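Local coordinates for L-lysine 6-monooxygenase involved in desferrioxamine biosynthesis (Erwinia amylovora CFBP1430, PDB 5O8P) that catalyses the FAD- and NADPH-dependent N-hydroxylation of cadaverine, an early step in building the siderophore desferrioxamine, at the interface of chains A and B and the interface of chains A and C. Residues are numbered along the deposited sequence; one frame, centred on the assembly and turned at random. Chains: chain A/B/C, L-lysine 6-monooxygenase involved in desferrioxamine biosynthesis.

Contact 1 joins chain A to chain B, contact 2 joins chain A to chain C, and the centres of their C-alpha atoms lie about 25 Å apart. The two share no residue: contact 1 draws on loop residues between 61 and 76 and the start of helix 77-83, contact 2 on A:Thr237, helix 238-241 and A:Gln425 against helix 276-290, strands 221-225 and 297-300 and a loop of chain C. Each belongs to a two-fold symmetric interface. Chain A thus touches two neighbours at once, and such contacts could build the four-chain deposited assembly, which need not be the biological form.

Contact 1: the interface of chains A and B. Residues chain A 61-62, 67, 71, 78; chain B 61-62, 67, 76, 78.
A:Phe61 and B:Phe61 point at each other across the two-fold, tip to tip, and meet at their para carbons, CZ to CZ, 3.7 Å apart. On one face each ring carries the sulphur of the next residue in its own chain: SD of A:Met62 lies 3.8 Å above the plane of the A:Phe61 ring, offset toward the rim, and B:Met62 does the same for B:Phe61. The bend at chi2 (84° in A:Met62) brings the sulphur over the ring.

Aliphatic contacts make up the rest of the patch, with the two Leu78 side chains, A:Leu78 and B:Leu78, at its middle. They cross at about a right angle, CD1 of A:Leu78 resting 3.8 Å from CD1 of B:Leu78. The same methyl of B:Leu78 also reaches CG2 of A:Thr67 at 4.0 Å, while its other branch, CD2, lies against CG of A:Met62 at 4.1 Å. A:Leu78 repeats this fork against B:Thr67 and B:Met62. The threonine methyl faces the partner because CG2 stands anti to the backbone N, with OG1 placed beside that N.

The ring of A:Pro71 abuts the base of B:Leu78, CB to CB at 3.8 Å, and its CG lies 3.5 Å from the B:Leu78 carbonyl oxygen.

No polar pair bridges this patch. This apolar part of a two-fold interface may help pair chains A and B in the deposited assembly; the structure alone does not show that the pairing forms in solution.

Contact 2: the interface of chains A and C. Residues chain A 237-240, 425; chain C 224, 231, 279, 283, 299.
The short helix 238-241 of chain A lies against helix 276-290 of chain C, while the extended backbone of A:Gln425 runs past strand 297-300, its CA 3.6 Å from the carbonyl oxygen of C:Leu299. A:Leu239 is the main apolar insertion. Its CB, CG and CD1 all touch one methyl, CG2 of C:Ile279, with CB at 3.8 Å, and CD1 continues to CB and CG of C:Phe231. That isoleucine methyl, anti to its backbone N, also meets CB of A:Thr237 at 3.9 Å.

On the other flank, A:Lys238 and C:Tyr283 cross at about a right angle. The contact is made by the lysine's aliphatic part, CB approaching CB of the tyrosine to 3.6 Å and CD lying near ring atom CD1.

A:Gln425 is turned by its own chain: NE2 donates to the backbone oxygen of A:Leu239 at 2.6 Å, a strongly bent bond (122° at H) that may help set the turn of the amide. OE1 then comes in plane to the edge of the C:Phe231 ring, 3.8 Å from CE1, with amide and ring planes 83° apart. C:Phe231 in turn lowers CE2 onto the indole, 3.4 Å above the centre of the C:Trp224 ring, the planes about 55° apart, which supports the side away from A:Gln425.

No hydrogen bond spans this patch; A:Leu239 and its aliphatic and aromatic neighbours may help join chains A and C in the deposited assembly.

Contact 1: the interface of chains A and B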
loop_
_atom_site.group_PDB
_atom_site.type_symbol
_atom_site.label_atom_id
_atom_site.label_comp_id
_atom_site.label_asym_id
_atom_site.label_seq_id
_atom_site.Cartn_x
_atom_site.Cartn_y
_atom_site.Cartn_z
ATOM N N PHE A 61 -16.952 -5.538 -0.416
ATOM C CA PHE A 61 -18.281 -5.634 0.208
ATOM C C PHE A 61 -19.476 -5.420 -0.721
ATOM O O PHE A 61 -20.557 -5.869 -0.402
ATOM C CB PHE A 61 -18.406 -4.727 1.437
ATOM C CG PHE A 61 -18.360 -3.254 1.133
ATOM C CD1 PHE A 61 -19.474 -2.582 0.644
ATOM C CD2 PHE A 61 -17.196 -2.519 1.374
ATOM C CE1 PHE A 61 -19.429 -1.226 0.386
ATOM C CE2 PHE A 61 -17.149 -1.162 1.123
ATOM C CZ PHE A 61 -18.267 -0.516 0.632
ATOM N N MET A 62 -19.297 -4.748 -1.852
ATOM C CA MET A 62 -20.350 -4.628 -2.869
ATOM C C MET A 62 -20.798 -5.982 -3.407
ATOM O O MET A 62 -21.881 -6.090 -3.961
ATOM C CB MET A 62 -19.890 -3.757 -4.051
ATOM C CG MET A 62 -19.620 -2.302 -3.697
ATOM S SD MET A 62 -17.962 -2.050 -3.026
ATOM C CE MET A 62 -16.988 -2.002 -4.538
ATOM N N THR A 67 -26.349 -5.777 -3.692
ATOM C CA THR A 67 -25.847 -4.504 -4.234
ATOM C C THR A 67 -25.495 -4.504 -5.742
ATOM O O THR A 67 -25.733 -3.505 -6.407
ATOM C CB THR A 67 -24.662 -3.956 -3.390
ATOM O OG1 THR A 67 -25.097 -3.637 -2.065
ATOM C CG2 THR A 67 -24.098 -2.687 -3.959
ATOM N N PRO A 71 -28.442 -1.707 -5.471
ATOM C CA PRO A 71 -27.890 -1.022 -4.304
ATOM C C PRO A 71 -28.912 -0.409 -3.364
ATOM O O PRO A 71 -28.574 -0.159 -2.215
ATOM C CB PRO A 71 -27.048 0.097 -4.921
ATOM C CG PRO A 71 -26.704 -0.383 -6.284
ATOM C CD PRO A 71 -27.886 -1.181 -6.733
ATOM N N LEU A 78 -24.295 -2.325 3.425
ATOM C CA LEU A 78 -24.291 -0.953 3.937
ATOM C C LEU A 78 -25.533 -0.653 4.759
ATOM O O LEU A 78 -25.453 0.026 5.779
ATOM C CB LEU A 78 -24.131 0.065 2.798
ATOM C CG LEU A 78 -22.717 0.139 2.221
ATOM C CD1 LEU A 78 -22.700 1.076 1.034
ATOM C CD2 LEU A 78 -21.712 0.607 3.264
ATOM N N PHE B 61 -16.401 7.046 -0.882
ATOM C CA PHE B 61 -17.664 7.213 -1.608
ATOM C C PHE B 61 -18.941 7.096 -0.774
ATOM O O PHE B 61 -19.956 7.627 -1.181
ATOM C CB PHE B 61 -17.743 6.296 -2.823
ATOM C CG PHE B 61 -17.824 4.829 -2.505
ATOM C CD1 PHE B 61 -19.021 4.250 -2.131
ATOM C CD2 PHE B 61 -16.710 4.013 -2.649
ATOM C CE1 PHE B 61 -19.106 2.890 -1.873
ATOM C CE2 PHE B 61 -16.785 2.652 -2.401
ATOM C CZ PHE B 61 -17.991 2.089 -2.023
ATOM N N MET B 62 -18.894 6.412 0.375
ATOM C CA MET B 62 -20.028 6.375 1.297
ATOM C C MET B 62 -20.423 7.761 1.804
ATOM O O MET B 62 -21.541 7.945 2.268
ATOM C CB MET B 62 -19.739 5.471 2.496
ATOM C CG MET B 62 -19.588 4.001 2.155
ATOM S SD MET B 62 -17.909 3.604 1.644
ATOM C CE MET B 62 -17.029 3.485 3.211
ATOM N N THR B 67 -25.985 8.069 1.635
ATOM C CA THR B 67 -25.662 6.753 2.223
ATOM C C THR B 67 -25.429 6.745 3.755
ATOM O O THR B 67 -25.804 5.789 4.405
ATOM C CB THR B 67 -24.470 6.084 1.478
ATOM O OG1 THR B 67 -24.833 5.805 0.123
ATOM C CG2 THR B 67 -24.074 4.771 2.109
ATOM N N SER B 76 -28.009 7.213 -3.956
ATOM C CA SER B 76 -26.685 6.762 -3.564
ATOM C C SER B 76 -25.733 6.740 -4.759
ATOM O O SER B 76 -26.150 6.585 -5.907
ATOM C CB SER B 76 -26.742 5.362 -2.943
ATOM O OG SER B 76 -26.869 4.370 -3.947
ATOM N N LEU B 78 -23.597 4.340 -5.264
ATOM C CA LEU B 78 -23.665 2.968 -5.766
ATOM C C LEU B 78 -24.827 2.760 -6.718
ATOM O O LEU B 78 -24.683 2.065 -7.730
ATOM C CB LEU B 78 -23.712 1.948 -4.613
ATOM C CG LEU B 78 -22.349 1.747 -3.930
ATOM C CD1 LEU B 78 -22.476 0.810 -2.763
ATOM C CD2 LEU B 78 -21.286 1.211 -4.896
#

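Contact 2: the interface of chains A and C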
loop_
_atom_site.group_PDB
_atom_site.type_symbol
_atom_site.label_atom_id
_atom_site.label_comp_id
_atom_site.label_asym_id
_atom_site.label_seq_id
_atom_site.Cartn_x
_atom_site.Cartn_y
_atom_site.Cartn_z
ATOM N N THR A 237 -5.055 -8.710 -10.454
ATOM C CA THR A 237 -4.753 -7.540 -11.257
ATOM C C THR A 237 -5.978 -7.229 -12.101
ATOM O O THR A 237 -6.648 -8.144 -12.592
ATOM C CB THR A 237 -3.520 -7.792 -12.146
ATOM O OG1 THR A 237 -3.651 -9.060 -12.813
ATOM C CG2 THR A 237 -2.245 -7.772 -11.308
ATOM N N LYS A 238 -6.264 -5.942 -12.260
ATOM C CA LYS A 238 -7.582 -5.485 -12.715
ATOM C C LYS A 238 -7.961 -5.874 -14.137
ATOM O O LYS A 238 -9.143 -6.069 -14.417
ATOM C CB LYS A 238 -7.715 -3.985 -12.525
ATOM C CG LYS A 238 -7.727 -3.606 -11.065
ATOM C CD LYS A 238 -7.695 -2.117 -10.871
ATOM C CE LYS A 238 -7.528 -1.799 -9.401
ATOM N NZ LYS A 238 -7.344 -0.340 -9.221
ATOM N N LEU A 239 -6.978 -6.007 -15.022
ATOM C CA LEU A 239 -7.259 -6.499 -16.373
ATOM C C LEU A 239 -7.722 -7.954 -16.370
ATOM O O LEU A 239 -8.560 -8.316 -17.170
ATOM C CB LEU A 239 -6.070 -6.307 -17.316
ATOM C CG LEU A 239 -5.829 -4.869 -17.814
ATOM C CD1 LEU A 239 -4.523 -4.816 -18.611
ATOM C CD2 LEU A 239 -7.019 -4.339 -18.616
ATOM N N THR A 240 -7.191 -8.779 -15.465
ATOM C CA THR A 240 -7.668 -10.173 -15.289
ATOM C C THR A 240 -9.034 -10.226 -14.592
ATOM O O THR A 240 -9.846 -11.085 -14.925
ATOM C CB THR A 240 -6.643 -11.050 -14.529
ATOM O OG1 THR A 240 -5.435 -11.108 -15.286
ATOM C CG2 THR A 240 -7.153 -12.457 -14.303
ATOM N N GLN A 425 -11.659 -5.027 -22.514
ATOM C CA GLN A 425 -11.142 -6.057 -23.418
ATOM C C GLN A 425 -12.229 -6.647 -24.281
ATOM O O GLN A 425 -13.406 -6.563 -23.945
ATOM C CB GLN A 425 -10.569 -7.227 -22.646
ATOM C CG GLN A 425 -9.379 -6.917 -21.798
ATOM C CD GLN A 425 -9.061 -8.077 -20.903
ATOM O OE1 GLN A 425 -8.626 -9.135 -21.366
ATOM N NE2 GLN A 425 -9.295 -7.899 -19.622
ATOM N N TRP C 224 -4.252 -2.837 -28.316
ATOM C CA TRP C 224 -3.245 -3.710 -27.740
ATOM C C TRP C 224 -3.637 -5.141 -28.052
ATOM O O TRP C 224 -4.690 -5.601 -27.627
ATOM C CB TRP C 224 -3.188 -3.508 -26.231
ATOM C CG TRP C 224 -2.003 -4.120 -25.511
ATOM C CD1 TRP C 224 -1.026 -4.921 -26.027
ATOM C CD2 TRP C 224 -1.717 -3.982 -24.125
ATOM N NE1 TRP C 224 -0.150 -5.295 -25.041
ATOM C CE2 TRP C 224 -0.547 -4.725 -23.863
ATOM C CE3 TRP C 224 -2.351 -3.314 -23.068
ATOM C CZ2 TRP C 224 0.012 -4.810 -22.588
ATOM C CZ3 TRP C 224 -1.787 -3.384 -21.798
ATOM C CH2 TRP C 224 -0.621 -4.137 -21.565
ATOM N N PHE C 231 -3.263 -10.512 -19.719
ATOM C CA PHE C 231 -2.219 -9.517 -19.403
ATOM C C PHE C 231 -1.712 -9.879 -18.018
ATOM O O PHE C 231 -2.017 -9.210 -17.025
ATOM C CB PHE C 231 -2.766 -8.075 -19.481
ATOM C CG PHE C 231 -3.349 -7.740 -20.821
ATOM C CD1 PHE C 231 -4.673 -8.018 -21.096
ATOM C CD2 PHE C 231 -2.563 -7.220 -21.828
ATOM C CE1 PHE C 231 -5.212 -7.756 -22.342
ATOM C CE2 PHE C 231 -3.098 -6.959 -23.077
ATOM C CZ PHE C 231 -4.420 -7.223 -23.335
ATOM N N ILE C 279 -0.316 -2.745 -14.653
ATOM C CA ILE C 279 -1.600 -3.281 -15.126
ATOM C C ILE C 279 -2.753 -2.522 -14.469
ATOM O O ILE C 279 -3.651 -2.057 -15.148
ATOM C CB ILE C 279 -1.771 -4.772 -14.815
ATOM C CG1 ILE C 279 -0.823 -5.610 -15.675
ATOM C CG2 ILE C 279 -3.215 -5.215 -15.067
ATOM C CD1 ILE C 279 -0.556 -6.972 -15.052
ATOM N N TYR C 283 -5.720 -0.010 -16.045
ATOM C CA TYR C 283 -7.168 -0.108 -15.816
ATOM C C TYR C 283 -7.710 1.201 -15.255
ATOM O O TYR C 283 -8.709 1.720 -15.737
ATOM C CB TYR C 283 -7.577 -1.272 -14.895
ATOM C CG TYR C 283 -9.078 -1.455 -14.902
ATOM C CD1 TYR C 283 -9.895 -0.743 -14.015
ATOM C CD2 TYR C 283 -9.696 -2.266 -15.856
ATOM C CE1 TYR C 283 -11.281 -0.867 -14.049
ATOM C CE2 TYR C 283 -11.080 -2.393 -15.900
ATOM C CZ TYR C 283 -11.879 -1.696 -14.994
ATOM O OH TYR C 283 -13.261 -1.847 -15.061
ATOM N N LEU C 299 -8.526 -4.303 -26.928
ATOM C CA LEU C 299 -7.522 -5.104 -26.259
ATOM C C LEU C 299 -7.885 -6.553 -26.519
ATOM O O LEU C 299 -8.925 -7.012 -26.063
ATOM C CB LEU C 299 -7.509 -4.819 -24.756
ATOM C CG LEU C 299 -6.981 -3.441 -24.341
ATOM C CD1 LEU C 299 -8.018 -2.337 -24.497
ATOM C CD2 LEU C 299 -6.469 -3.448 -22.914
#